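Local coordinates for protein telomerase reverse transcriptase (Takifugu rubripes, PDB 4LMO) that is the telomerase reverse transcriptase, copying the holoenzyme's RNA template to add repeats to chromosome ends, here as its RNA-binding domain, at residues A[18-21]-A[22-25]; A[212-215]-A[216-220]; A[243-246]-A[247-251]. All blocks are in the same frame, centred on the assembly; numbering follows the deposited sequence.

Contact 1 of 3, residues A[18-21]-A[22-25]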
ATOM      1  N   ARG A  18      11.352  -7.224   1.790  1.00 37.41           N
ATOM      2  CA  ARG A  18      11.751  -8.273   0.843  1.00 38.72           C
ATOM      3  C   ARG A  18      11.229  -8.014  -0.571  1.00 38.75           C
ATOM      4  O   ARG A  18      11.249  -8.908  -1.416  1.00 39.92           O
ATOM      5  CB  ARG A  18      11.266  -9.653   1.318  1.00 39.95           C
ATOM      6  CG  ARG A  18      11.651 -10.037   2.741  1.00 41.23           C
ATOM      7  CD  ARG A  18      13.065 -10.584   2.842  1.00 43.05           C
ATOM      8  NE  ARG A  18      13.350 -11.036   4.202  1.00 43.72           N
ATOM      9  CZ  ARG A  18      14.474 -11.634   4.590  1.00 44.63           C
ATOM     10  NH1 ARG A  18      15.452 -11.873   3.725  1.00 45.10           N
ATOM     11  NH2 ARG A  18      14.615 -11.998   5.857  1.00 45.53           N
ATOM     12  N   GLY A  19      10.756  -6.800  -0.827  1.00 38.58           N
ATOM     13  CA  GLY A  19      10.243  -6.449  -2.145  1.00 38.91           C
ATOM     14  C   GLY A  19       8.773  -6.765  -2.352  1.00 38.99           C
ATOM     15  O   GLY A  19       8.076  -7.196  -1.431  1.00 38.09           O
ATOM     16  N   MET A  20       8.322  -6.576  -3.590  1.00 39.66           N
ATOM     17  CA  MET A  20       6.900  -6.574  -3.933  1.00 40.55           C
ATOM     18  C   MET A  20       6.204  -7.937  -3.949  1.00 41.84           C
ATOM     19  O   MET A  20       4.975  -7.999  -4.012  1.00 42.01           O
ATOM     20  CB  MET A  20       6.692  -5.864  -5.274  1.00 40.49           C
ATOM     21  CG  MET A  20       6.927  -4.363  -5.215  1.00 40.05           C
ATOM     22  SD  MET A  20       5.783  -3.532  -4.097  1.00 39.25           S
ATOM     23  CE  MET A  20       4.291  -3.535  -5.085  1.00 39.39           C
ATOM     24  N   ARG A  21       6.974  -9.020  -3.883  1.00 43.34           N
ATOM     25  CA  ARG A  21       6.407 -10.367  -3.963  1.00 45.18           C
ATOM     26  C   ARG A  21       5.413 -10.665  -2.833  1.00 43.68           C
ATOM     27  O   ARG A  21       4.402 -11.333  -3.053  1.00 43.91           O
ATOM     28  CB  ARG A  21       7.515 -11.424  -4.003  1.00 48.33           C
ATOM     29  CG  ARG A  21       7.127 -12.699  -4.738  1.00 51.94           C
ATOM     30  CD  ARG A  21       8.297 -13.667  -4.864  1.00 55.37           C
ATOM     31  NE  ARG A  21       9.357 -13.164  -5.740  1.00 56.89           N
ATOM     32  CZ  ARG A  21       9.426 -13.383  -7.052  1.00 58.94           C
ATOM     33  NH1 ARG A  21       8.492 -14.101  -7.666  1.00 59.85           N
ATOM     34  NH2 ARG A  21      10.433 -12.881  -7.754  1.00 59.52           N
ATOM     35  N   SER A  22       5.693 -10.156  -1.635  1.00 42.72           N
ATOM     36  CA  SER A  22       4.806 -10.361  -0.488  1.00 41.33           C
ATOM     37  C   SER A  22       3.840  -9.191  -0.247  1.00 39.52           C
ATOM     38  O   SER A  22       3.204  -9.110   0.809  1.00 39.50           O
ATOM     39  CB  SER A  22       5.615 -10.674   0.776  1.00 41.94           C
ATOM     40  OG  SER A  22       6.525  -9.633   1.073  1.00 43.12           O
ATOM     41  N   PHE A  23       3.727  -8.299  -1.229  1.00 37.49           N
ATOM     42  CA  PHE A  23       2.777  -7.186  -1.171  1.00 35.58           C
ATOM     43  C   PHE A  23       1.343  -7.684  -1.348  1.00 35.18           C
ATOM     44  O   PHE A  23       1.082  -8.558  -2.179  1.00 35.50           O
ATOM     45  CB  PHE A  23       3.120  -6.133  -2.233  1.00 34.92           C
ATOM     46  CG  PHE A  23       2.128  -5.006  -2.327  1.00 34.04           C
ATOM     47  CD1 PHE A  23       1.956  -4.116  -1.272  1.00 33.32           C
ATOM     48  CD2 PHE A  23       1.378  -4.820  -3.482  1.00 34.07           C
ATOM     49  CE1 PHE A  23       1.047  -3.072  -1.364  1.00 32.92           C
ATOM     50  CE2 PHE A  23       0.472  -3.775  -3.583  1.00 33.86           C
ATOM     51  CZ  PHE A  23       0.304  -2.902  -2.521  1.00 33.07           C
ATOM     52  N   LEU A  24       0.429  -7.108  -0.568  1.00 33.72           N
ATOM     53  CA  LEU A  24      -0.983  -7.509  -0.534  1.00 33.56           C
ATOM     54  C   LEU A  24      -1.608  -7.875  -1.889  1.00 34.02           C
ATOM     55  O   LEU A  24      -2.205  -8.943  -2.031  1.00 33.83           O
ATOM     56  CB  LEU A  24      -1.826  -6.435   0.171  1.00 32.44           C
ATOM     57  CG  LEU A  24      -3.358  -6.548   0.165  1.00 32.68           C
ATOM     58  CD1 LEU A  24      -3.856  -7.857   0.765  1.00 32.18           C
ATOM     59  CD2 LEU A  24      -3.971  -5.356   0.888  1.00 31.74           C
ATOM     60  N   LEU A  25      -1.472  -6.989  -2.872  1.00 34.23           N
ATOM     61  CA  LEU A  25      -2.126  -7.172  -4.168  1.00 35.10           C
ATOM     62  C   LEU A  25      -1.456  -8.231  -5.053  1.00 36.32           C
ATOM     63  O   LEU A  25      -1.996  -8.603  -6.096  1.00 37.22           O
ATOM     64  CB  LEU A  25      -2.252  -5.835  -4.909  1.00 34.50           C
ATOM     65  CG  LEU A  25      -3.087  -4.705  -4.294  1.00 33.81           C
ATOM     66  CD1 LEU A  25      -3.135  -3.515  -5.242  1.00 33.35           C
ATOM     67  CD2 LEU A  25      -4.495  -5.167  -3.945  1.00 33.59           C
TER
HETATM   68  O   HOH W   1       8.558  -7.529   1.370  1.00 31.22           O

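Contact 2 of 3, residues A[212-215]-A[216-220]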
ATOM      1  N   PHE A 212      -2.644  -0.259   1.277  1.00 28.46           N
ATOM      2  CA  PHE A 212      -1.893   0.078   0.073  1.00 28.45           C
ATOM      3  C   PHE A 212      -0.595   0.829   0.376  1.00 27.97           C
ATOM      4  O   PHE A 212       0.494   0.296   0.149  1.00 28.02           O
ATOM      5  CB  PHE A 212      -2.769   0.843  -0.936  1.00 28.70           C
ATOM      6  CG  PHE A 212      -2.159   0.953  -2.308  1.00 28.85           C
ATOM      7  CD1 PHE A 212      -2.189  -0.125  -3.185  1.00 29.05           C
ATOM      8  CD2 PHE A 212      -1.553   2.133  -2.721  1.00 28.95           C
ATOM      9  CE1 PHE A 212      -1.622  -0.029  -4.447  1.00 29.29           C
ATOM     10  CE2 PHE A 212      -0.986   2.238  -3.982  1.00 29.01           C
ATOM     11  CZ  PHE A 212      -1.018   1.154  -4.845  1.00 29.52           C
ATOM     12  N   VAL A 213      -0.710   2.048   0.900  1.00 27.82           N
ATOM     13  CA  VAL A 213       0.457   2.907   1.132  1.00 27.53           C
ATOM     14  C   VAL A 213       1.486   2.274   2.071  1.00 27.62           C
ATOM     15  O   VAL A 213       2.658   2.130   1.707  1.00 27.94           O
ATOM     16  CB  VAL A 213       0.040   4.318   1.609  1.00 27.77           C
ATOM     17  CG1 VAL A 213       1.232   5.094   2.161  1.00 27.75           C
ATOM     18  CG2 VAL A 213      -0.615   5.083   0.465  1.00 27.37           C
ATOM     19  N   VAL A 214       1.043   1.875   3.260  1.00 27.31           N
ATOM     20  CA  VAL A 214       1.920   1.221   4.238  1.00 27.07           C
ATOM     21  C   VAL A 214       2.469  -0.112   3.709  1.00 26.67           C
ATOM     22  O   VAL A 214       3.618  -0.469   3.983  1.00 26.71           O
ATOM     23  CB  VAL A 214       1.215   1.054   5.602  1.00 26.86           C
ATOM     24  CG1 VAL A 214       1.967   0.090   6.510  1.00 26.91           C
ATOM     25  CG2 VAL A 214       1.061   2.412   6.275  1.00 26.89           C
ATOM     26  N   GLY A 215       1.650  -0.826   2.939  1.00 26.48           N
ATOM     27  CA  GLY A 215       2.078  -2.055   2.267  1.00 26.61           C
ATOM     28  C   GLY A 215       3.301  -1.840   1.393  1.00 26.68           C
ATOM     29  O   GLY A 215       4.266  -2.601   1.461  1.00 27.14           O
ATOM     30  N   LEU A 216       3.263  -0.787   0.584  1.00 26.64           N
ATOM     31  CA  LEU A 216       4.377  -0.434  -0.290  1.00 27.27           C
ATOM     32  C   LEU A 216       5.634  -0.098   0.503  1.00 27.48           C
ATOM     33  O   LEU A 216       6.731  -0.542   0.158  1.00 27.81           O
ATOM     34  CB  LEU A 216       3.991   0.739  -1.193  1.00 27.55           C
ATOM     35  CG  LEU A 216       2.819   0.497  -2.149  1.00 27.98           C
ATOM     36  CD1 LEU A 216       2.359   1.804  -2.774  1.00 27.91           C
ATOM     37  CD2 LEU A 216       3.187  -0.519  -3.219  1.00 28.79           C
ATOM     38  N   VAL A 217       5.461   0.684   1.565  1.00 27.80           N
ATOM     39  CA  VAL A 217       6.558   1.064   2.443  1.00 28.14           C
ATOM     40  C   VAL A 217       7.163  -0.180   3.104  1.00 29.07           C
ATOM     41  O   VAL A 217       8.386  -0.349   3.107  1.00 29.54           O
ATOM     42  CB  VAL A 217       6.106   2.112   3.489  1.00 28.00           C
ATOM     43  CG1 VAL A 217       7.246   2.479   4.429  1.00 28.10           C
ATOM     44  CG2 VAL A 217       5.582   3.364   2.801  1.00 27.59           C
ATOM     45  N   ARG A 218       6.303  -1.051   3.637  1.00 29.55           N
ATOM     46  CA  ARG A 218       6.731  -2.315   4.255  1.00 30.39           C
ATOM     47  C   ARG A 218       7.524  -3.216   3.309  1.00 30.14           C
ATOM     48  O   ARG A 218       8.532  -3.801   3.707  1.00 30.51           O
ATOM     49  CB  ARG A 218       5.529  -3.091   4.805  1.00 31.77           C
ATOM     50  CG  ARG A 218       5.239  -2.847   6.277  1.00 33.61           C
ATOM     51  CD  ARG A 218       4.090  -3.707   6.800  1.00 34.75           C
ATOM     52  NE  ARG A 218       4.241  -5.126   6.466  1.00 37.20           N
ATOM     53  CZ  ARG A 218       4.953  -6.010   7.165  1.00 38.31           C
ATOM     54  NH1 ARG A 218       5.608  -5.644   8.260  1.00 39.62           N
ATOM     55  NH2 ARG A 218       5.014  -7.273   6.762  1.00 38.37           N
ATOM     56  N   ALA A 219       7.066  -3.322   2.065  1.00 29.64           N
ATOM     57  CA  ALA A 219       7.686  -4.211   1.086  1.00 29.94           C
ATOM     58  C   ALA A 219       9.002  -3.667   0.520  1.00 30.63           C
ATOM     59  O   ALA A 219      10.016  -4.371   0.512  1.00 30.70           O
ATOM     60  CB  ALA A 219       6.705  -4.525  -0.036  1.00 30.13           C
ATOM     61  N   CYS A 220       8.982  -2.413   0.069  1.00 30.69           N
ATOM     62  CA  CYS A 220      10.090  -1.830  -0.696  1.00 31.60           C
ATOM     63  C   CYS A 220      11.212  -1.235   0.148  1.00 31.74           C
ATOM     64  O   CYS A 220      12.307  -0.993  -0.358  1.00 31.82           O
ATOM     65  CB  CYS A 220       9.560  -0.763  -1.656  1.00 31.72           C
ATOM     66  SG  CYS A 220       8.300  -1.374  -2.792  1.00 32.84           S
TER

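Contact 3 of 3, residues A[243-246]-A[247-251]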
ATOM      1  N   LYS A 243      22.009  -5.549   1.330  1.00 40.44           N
ATOM      2  CA  LYS A 243      23.456  -5.391   1.150  1.00 41.92           C
ATOM      3  C   LYS A 243      24.164  -5.069   2.474  1.00 42.12           C
ATOM      4  O   LYS A 243      25.230  -5.618   2.758  1.00 43.00           O
ATOM      5  CB  LYS A 243      23.756  -4.303   0.110  1.00 42.53           C
ATOM      6  CG  LYS A 243      25.216  -4.216  -0.331  1.00 44.37           C
ATOM      7  CD  LYS A 243      25.456  -4.807  -1.716  1.00 45.37           C
ATOM      8  CE  LYS A 243      25.649  -6.318  -1.691  1.00 46.86           C
ATOM      9  NZ  LYS A 243      26.172  -6.830  -2.991  1.00 47.84           N
ATOM     10  N   LEU A 244      23.569  -4.184   3.273  1.00 41.77           N
ATOM     11  CA  LEU A 244      24.133  -3.817   4.578  1.00 42.74           C
ATOM     12  C   LEU A 244      24.190  -5.004   5.538  1.00 43.94           C
ATOM     13  O   LEU A 244      25.187  -5.189   6.235  1.00 45.34           O
ATOM     14  CB  LEU A 244      23.353  -2.661   5.217  1.00 41.53           C
ATOM     15  CG  LEU A 244      23.539  -1.241   4.671  1.00 41.10           C
ATOM     16  CD1 LEU A 244      22.461  -0.323   5.223  1.00 39.72           C
ATOM     17  CD2 LEU A 244      24.925  -0.686   4.980  1.00 41.23           C
ATOM     18  N   GLN A 245      23.122  -5.799   5.565  1.00 44.14           N
ATOM     19  CA  GLN A 245      23.069  -7.006   6.391  1.00 45.37           C
ATOM     20  C   GLN A 245      24.136  -8.016   5.978  1.00 47.67           C
ATOM     21  O   GLN A 245      24.802  -8.605   6.830  1.00 48.97           O
ATOM     22  CB  GLN A 245      21.679  -7.650   6.323  1.00 43.87           C
ATOM     23  CG  GLN A 245      20.595  -6.878   7.060  1.00 42.13           C
ATOM     24  CD  GLN A 245      20.862  -6.779   8.551  1.00 42.11           C
ATOM     25  OE1 GLN A 245      21.009  -7.791   9.236  1.00 42.50           O
ATOM     26  NE2 GLN A 245      20.925  -5.557   9.060  1.00 41.30           N
ATOM     27  N   ASP A 246      24.292  -8.195   4.669  1.00 49.46           N
ATOM     28  CA  ASP A 246      25.263  -9.127   4.106  1.00 52.43           C
ATOM     29  C   ASP A 246      26.706  -8.775   4.477  1.00 53.68           C
ATOM     30  O   ASP A 246      27.451  -9.632   4.953  1.00 55.84           O
ATOM     31  CB  ASP A 246      25.109  -9.199   2.584  1.00 53.97           C
ATOM     32  CG  ASP A 246      26.022 -10.234   1.951  1.00 56.95           C
ATOM     33  OD1 ASP A 246      26.070 -11.380   2.455  1.00 58.50           O
ATOM     34  OD2 ASP A 246      26.687  -9.904   0.947  1.00 58.74           O
ATOM     35  N   LEU A 247      27.087  -7.516   4.259  1.00 53.40           N
ATOM     36  CA  LEU A 247      28.451  -7.051   4.524  1.00 53.60           C
ATOM     37  C   LEU A 247      28.767  -6.972   6.016  1.00 53.63           C
ATOM     38  O   LEU A 247      29.921  -7.128   6.420  1.00 53.72           O
ATOM     39  CB  LEU A 247      28.696  -5.688   3.867  1.00 53.75           C
ATOM     40  CG  LEU A 247      28.630  -5.558   2.342  1.00 53.50           C
ATOM     41  CD1 LEU A 247      28.437  -4.101   1.955  1.00 53.39           C
ATOM     42  CD2 LEU A 247      29.870  -6.129   1.669  1.00 54.68           C
ATOM     43  N   ALA A 248      27.741  -6.725   6.827  1.00 53.81           N
ATOM     44  CA  ALA A 248      27.894  -6.683   8.281  1.00 54.72           C
ATOM     45  C   ALA A 248      28.112  -8.077   8.868  1.00 56.07           C
ATOM     46  O   ALA A 248      28.819  -8.229   9.867  1.00 56.47           O
ATOM     47  CB  ALA A 248      26.687  -6.018   8.926  1.00 53.51           C
ATOM     48  N   PHE A 249      27.510  -9.086   8.240  1.00 57.16           N
ATOM     49  CA  PHE A 249      27.577 -10.463   8.732  1.00 59.80           C
ATOM     50  C   PHE A 249      28.543 -11.358   7.950  1.00 63.72           C
ATOM     51  O   PHE A 249      28.522 -12.581   8.096  1.00 65.68           O
ATOM     52  CB  PHE A 249      26.174 -11.082   8.788  1.00 57.33           C
ATOM     53  CG  PHE A 249      25.351 -10.607   9.952  1.00 56.13           C
ATOM     54  CD1 PHE A 249      25.398 -11.274  11.170  1.00 56.41           C
ATOM     55  CD2 PHE A 249      24.532  -9.489   9.835  1.00 54.61           C
ATOM     56  CE1 PHE A 249      24.644 -10.837  12.248  1.00 55.83           C
ATOM     57  CE2 PHE A 249      23.776  -9.047  10.908  1.00 53.93           C
ATOM     58  CZ  PHE A 249      23.830  -9.723  12.117  1.00 54.40           C
ATOM     59  N   ARG A 250      29.386 -10.741   7.125  1.00 67.57           N
ATOM     60  CA  ARG A 250      30.453 -11.453   6.421  1.00 72.22           C
ATOM     61  C   ARG A 250      31.811 -11.208   7.073  1.00 75.97           C
ATOM     62  O   ARG A 250      32.638 -12.116   7.166  1.00 77.34           O
ATOM     63  CB  ARG A 250      30.492 -11.048   4.948  1.00 71.85           C
ATOM     64  CG  ARG A 250      29.892 -12.077   4.002  1.00 71.96           C
ATOM     65  CD  ARG A 250      29.313 -11.437   2.747  1.00 71.47           C
ATOM     66  NE  ARG A 250      30.042 -10.248   2.303  1.00 71.72           N
ATOM     67  CZ  ARG A 250      31.096 -10.261   1.491  1.00 72.59           C
ATOM     68  NH1 ARG A 250      31.572 -11.406   1.018  1.00 73.83           N
ATOM     69  NH2 ARG A 250      31.680  -9.118   1.152  1.00 71.91           N
ATOM     70  N   SER A 251      32.032  -9.972   7.515  1.00 78.95           N
ATOM     71  CA  SER A 251      33.260  -9.592   8.209  1.00 82.72           C
ATOM     72  C   SER A 251      33.320 -10.210   9.608  1.00 84.57           C
ATOM     73  O   SER A 251      34.394 -10.581  10.088  1.00 85.46           O
ATOM     74  CB  SER A 251      33.371  -8.068   8.296  1.00 82.66           C
ATOM     75  OG  SER A 251      34.620  -7.672   8.835  1.00 84.15           O
TER

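Contact 1 of 3, residues A[18-21]-A[22-25]
The carbonyl of Gly19 and the hydroxyl of Ser22 meet through one water that three groups grip. It accepts a hydrogen bond from Arg18 N at 2.8 Å, donates one to Gly19 O at 2.9 Å, and bonds to Ser22 OG, also at 2.9 Å. Ser22 can reach it because OG sits between its own backbone N and carbonyl carbon (chi1 58°). Next to this water the chain reverses: Phe23 N bonds to Met20 O at 3.1 Å, closing a type I beta turn with Arg21 and Ser22 at its corners. The amide comes in above the carbonyl plane and not along a lone pair, and Asn26 ND2 gives the same oxygen a second bond. Gly19, just before the turn, has positive phi, a conformation in which a CB would be jammed against Arg18 O. On the apolar side Met20 and Phe23 run side by side. The thioether chain bends at both chi2 and chi3, which carries Met20 CE to 3.6 Å from Phe23 CD2, obliquely to the ring. This is a Met-aromatic contact, with Met20 SD 4.9 Å from the ring centroid. The turn follows helix 6-15, which holds the RNA-binding TFLY motif, and Arg18 packs back on Met8 and Leu11 of that helix. Met20 and Phe23 lean on Leu216 of helix 191-220, while farther along Leu25 reaches helix 73-85.

Contact 2 of 3, residues A[212-215]-A[216-220]
Phe212 and Leu216 make the tight side of this stretch, one helical turn apart. Leu216 CD1 reaches the Phe212 ring at 3.6 Å from CE2, with ring atoms CD2 and CZ of Phe212 a little farther off; the methyl stands oblique to the ring. With CG anti to the backbone N (chi1 -167°), the Phe212 ring is brought up toward the leucine branch. Leu216 CG also lies 3.3 Å from Phe212 O, the very oxygen that takes the Leu216 amide in a 3.0 Å hydrogen bond. Four such i to i+4 bonds run unbroken from Phe212 O to Ala219 N, marking regular alpha-helix at the C-terminal end of helix 191-220, the longest in this RNA-binding domain; the shortest of them joins Arg218 N to Val214 O at 2.8 Å. Around the tight side stand Met20 and Phe23 from the N-terminal loop and Cys129 of helix 119-133, so an alanine in place of Leu216 would probably open a gap beside these three residues and leave the Phe212 ring without its neighbouring methyl. The other side is looser. Val214 is partly exposed and Arg218 exposed, and their side chains come no closer than 4.4 Å, from Val214 CG1 to Arg218 CD. The arginine bends at chi3 and its guanidinium turns off from the preceding turn, while its CB rests 3.3 Å from Val214 O.

Contact 3 of 3, residues A[243-246]-A[247-251]
Leu247 N gives Lys243 O a nearly straight hydrogen bond of 3.1 Å (167° at the hydrogen), and Ala248 N follows with a 3.0 Å bond to Leu244 O. The regularity then fades. Phe249 N bonds to Gln245 O at 3.1 Å, but with the angle down to 137°, and makes a second, weak bond to Asp246 O. That division between an i to i+4 and an i to i+3 acceptor fits a helix nearing its C-terminal end, and Arg250 N, though close to Asp246 O, points too poorly to bond to it.

Asp246 and Arg250 pair by charge alone. OD2 of Asp246 is 3.6 Å from NE of Arg250, a long salt bridge in which the oxygen lies well out of the guanidinium plane and no N-H points at it, so the pairing is likely to be weak. A chi1 of -176° swings the Asp246 carboxylate across the arginine chain; OD1 of Asp246 comes within 3.3 Å of Arg250 CD. The NE of Arg250 is buried here without any hydrogen-bond partner.

Gln245 and Phe249 run alongside one another. The backbone O of Gln245 sits in the ring plane at the edge, 3.1 Å from Phe249 CD2, and the side-chain OE1 of Gln245 approaches CE2 of the same ring at 3.5 Å. On another side of the helix, CD1 of Leu247 touches CG of Lys243 as the two side chains cross.

This is the last helix of the domain, 238-251. Leu244, Leu247 and Ala248 face helix 109-112, packing on Leu109 and Phe112, with Leu113 just beyond and Lys243 on the loop residue Ala104. The helix is entered from strand 234-237, which pairs with strand 221-224.

How the contacts relate
From the N terminus the chain leaves helix 6-15 and makes the turn of contact 1, the one contact of the three that lies in a loop. Contacts 2 and 3 are successive turns within single helices. All three stand in series, with none nested or crossing. Contact 1 lies directly against contact 2: Gly19 N probably bonds to Ala219 O at 2.9 Å, and Met20 SD packs on Cys220 SG, tying the N-terminal loop to the end of helix 191-220. Beyond contact 2 the chain passes through the hairpin of strands 221-224 and 234-237 into contact 3. Contact 3 touches neither of the others; its centre lies about 24 Å from that of contact 2.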